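Long-range contact in WbbZ protein (Klebsiella pneumoniae subsp. pneumoniae NTUH-K2044, PDB 6X1L), which is of unknown function but belongs to the polysaccharide pyruvyl transferase family and so probably transfers pyruvyl groups to sugars of a cell-surface polysaccharide: residues Asp67-Gly73 with Phe96-Met102. Numbering follows the deposited sequence.
Sequences DILIFGG and FHKVIIM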
loop_
_atom_site.group_PDB
_atom_site.type_symbol
_atom_site.label_atom_id
_atom_site.label_comp_id
_atom_site.label_asym_id
_atom_site.label_seq_id
_atom_site.Cartn_x
_atom_site.Cartn_y
_atom_site.Cartn_z
ATOM N N ASP A 67 11.327 2.730 32.413
ATOM C CA ASP A 67 10.789 2.577 31.067
ATOM C C ASP A 67 9.381 3.149 31.005
ATOM O O ASP A 67 8.559 2.891 31.891
ATOM C CB ASP A 67 10.777 1.110 30.630
ATOM C CG ASP A 67 12.157 0.594 30.293
ATOM O OD1 ASP A 67 13.085 1.418 30.169
ATOM O OD2 ASP A 67 12.319 -0.635 30.161
ATOM N N ILE A 68 9.110 3.918 29.956
ATOM C CA ILE A 68 7.795 4.482 29.690
ATOM C C ILE A 68 7.267 3.872 28.400
ATOM O O ILE A 68 7.971 3.857 27.382
ATOM C CB ILE A 68 7.855 6.017 29.586
ATOM C CG1 ILE A 68 8.071 6.633 30.972
ATOM C CG2 ILE A 68 6.597 6.560 28.931
ATOM C CD1 ILE A 68 8.113 8.143 30.968
ATOM N N LEU A 69 6.039 3.361 28.443
ATOM C CA LEU A 69 5.387 2.863 27.239
ATOM C C LEU A 69 4.750 4.029 26.494
ATOM O O LEU A 69 3.909 4.747 27.051
ATOM C CB LEU A 69 4.335 1.809 27.579
ATOM C CG LEU A 69 3.469 1.360 26.395
ATOM C CD1 LEU A 69 4.269 0.507 25.413
ATOM C CD2 LEU A 69 2.225 0.620 26.868
ATOM N N ILE A 70 5.160 4.227 25.248
ATOM C CA ILE A 70 4.538 5.200 24.362
ATOM C C ILE A 70 3.523 4.425 23.533
ATOM O O ILE A 70 3.892 3.633 22.660
ATOM C CB ILE A 70 5.565 5.911 23.478
ATOM C CG1 ILE A 70 6.707 6.477 24.320
ATOM C CG2 ILE A 70 4.897 7.004 22.658
ATOM C CD1 ILE A 70 6.288 7.584 25.279
ATOM N N PHE A 71 2.241 4.629 23.818
ATOM C CA PHE A 71 1.185 3.965 23.065
ATOM C C PHE A 71 0.752 4.875 21.924
ATOM O O PHE A 71 0.294 5.999 22.163
ATOM C CB PHE A 71 0.002 3.608 23.961
ATOM C CG PHE A 71 -1.034 2.771 23.272
ATOM C CD1 PHE A 71 -0.745 1.471 22.888
ATOM C CD2 PHE A 71 -2.290 3.283 22.999
ATOM C CE1 PHE A 71 -1.692 0.697 22.247
ATOM C CE2 PHE A 71 -3.242 2.513 22.359
ATOM C CZ PHE A 71 -2.943 1.219 21.982
ATOM N N GLY A 72 0.889 4.384 20.691
ATOM C CA GLY A 72 0.663 5.229 19.533
ATOM C C GLY A 72 -0.749 5.782 19.488
ATOM O O GLY A 72 -1.693 5.185 20.008
ATOM N N GLY A 73 -0.882 6.944 18.859
ATOM C CA GLY A 73 -2.166 7.607 18.784
ATOM C C GLY A 73 -3.155 6.853 17.918
ATOM O O GLY A 73 -2.818 5.918 17.194
ATOM N N PHE A 96 5.640 -0.918 33.110
ATOM C CA PHE A 96 6.300 0.354 32.860
ATOM C C PHE A 96 6.068 1.334 34.004
ATOM O O PHE A 96 5.152 1.177 34.818
ATOM C CB PHE A 96 5.817 0.968 31.539
ATOM C CG PHE A 96 6.030 0.075 30.346
ATOM C CD1 PHE A 96 5.034 -0.791 29.923
ATOM C CD2 PHE A 96 7.231 0.093 29.656
ATOM C CE1 PHE A 96 5.229 -1.618 28.827
ATOM C CE2 PHE A 96 7.432 -0.732 28.560
ATOM C CZ PHE A 96 6.429 -1.588 28.148
ATOM N N HIS A 97 6.926 2.356 34.051
ATOM C CA HIS A 97 6.781 3.417 35.043
ATOM C C HIS A 97 5.579 4.300 34.730
ATOM O O HIS A 97 4.819 4.672 35.634
ATOM C CB HIS A 97 8.063 4.248 35.101
ATOM C CG HIS A 97 7.995 5.414 36.037
ATOM N ND1 HIS A 97 7.875 6.715 35.598
ATOM C CD2 HIS A 97 8.040 5.477 37.390
ATOM C CE1 HIS A 97 7.843 7.528 36.638
ATOM N NE2 HIS A 97 7.942 6.802 37.737
ATOM N N LYS A 98 5.397 4.645 33.457
ATOM C CA LYS A 98 4.266 5.432 32.989
ATOM C C LYS A 98 3.809 4.876 31.650
ATOM O O LYS A 98 4.558 4.186 30.954
ATOM C CB LYS A 98 4.618 6.917 32.821
ATOM C CG LYS A 98 4.998 7.640 34.095
ATOM C CD LYS A 98 3.809 7.767 35.021
ATOM C CE LYS A 98 4.166 8.570 36.259
ATOM N NZ LYS A 98 3.016 8.630 37.196
ATOM N N VAL A 99 2.568 5.187 31.294
ATOM C CA VAL A 99 2.039 4.905 29.965
ATOM C C VAL A 99 1.591 6.229 29.368
ATOM O O VAL A 99 0.681 6.885 29.895
ATOM C CB VAL A 99 0.891 3.889 29.993
ATOM C CG1 VAL A 99 0.153 3.895 28.659
ATOM C CG2 VAL A 99 1.436 2.501 30.279
ATOM N N ILE A 100 2.236 6.630 28.277
ATOM C CA ILE A 100 1.903 7.858 27.569
ATOM C C ILE A 100 1.038 7.490 26.372
ATOM O O ILE A 100 1.482 6.763 25.474
ATOM C CB ILE A 100 3.164 8.614 27.125
ATOM C CG1 ILE A 100 3.982 9.053 28.339
ATOM C CG2 ILE A 100 2.786 9.814 26.274
ATOM C CD1 ILE A 100 5.236 9.814 27.977
ATOM N N ILE A 101 -0.194 7.987 26.361
ATOM C CA ILE A 101 -1.106 7.763 25.248
ATOM C C ILE A 101 -0.965 8.943 24.293
ATOM O O ILE A 101 -1.353 10.066 24.620
ATOM C CB ILE A 101 -2.552 7.596 25.729
ATOM C CG1 ILE A 101 -2.668 6.357 26.621
ATOM C CG2 ILE A 101 -3.500 7.500 24.541
ATOM C CD1 ILE A 101 -4.073 6.074 27.105
HETATM N N MSE A 102 -0.396 8.689 23.118
HETATM C CA MSE A 102 -0.214 9.727 22.103
HETATM C C MSE A 102 -1.589 10.227 21.624
HETATM O O MSE A 102 -2.587 9.538 21.839
HETATM C CB MSE A 102 0.647 9.177 20.957
HETATM C CG MSE A 102 2.047 8.776 21.413
HETATM SE SE MSE A 102 3.135 10.284 22.069
HETATM C CE MSE A 102 3.895 10.810 20.336
#
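Strands 67-71 and 98-102 run parallel as central neighbours in a six-stranded parallel sheet, their axes 4.8 Å apart at closest approach and inclined by 22°. They are the two strands of a beta-alpha-beta crossover whose connection carries helix 84-92, a unit of the Rossmann-like domains expected of a GT-B-type protein. Leu69 and Phe71 supply both their amide and carbonyl groups to the pairing: Leu69 N donates to Lys98 O (3.0 Å), Ile100 N to Leu69 O (2.8 Å), Phe71 N to Ile100 O (2.8 Å) and Met102 N to Phe71 O (2.9 Å). Ile68 and Ile70, the alternate residues of the strand, bond instead through their backbones to strand 23-27, on the other edge of 67-71. At the Asp67 end, His97 N donates to Asp67 O (2.8 Å), while Lys98 N has no partner.

On one face of the sheet, Ile100 CD1 lies 3.7 Å from both Ile68 CG2 and Ile70 CD1, and Ile70 CG2 meets CG of selenomethionine Met102 at 3.6 Å. Tyr18, Leu15 and Phe11 of helix 6-21 cover this apolar patch. The polar ends of Asp67 and Lys98 turn to other partners, Asp67 to Arg23 in a salt bridge and to the amide of Ser63, Lys98 to the carbonyl of Asp118. The opposite face bears Leu69, Phe71, Val99 and Ile101, with Leu69 CD2 4.0 Å from Val99 CG2. Here one face of the Phe96 ring lies over Leu69 of strand 67-71 in a CH-pi contact, with Leu69 CB 3.6 Å from the ring centroid and 13° off its normal.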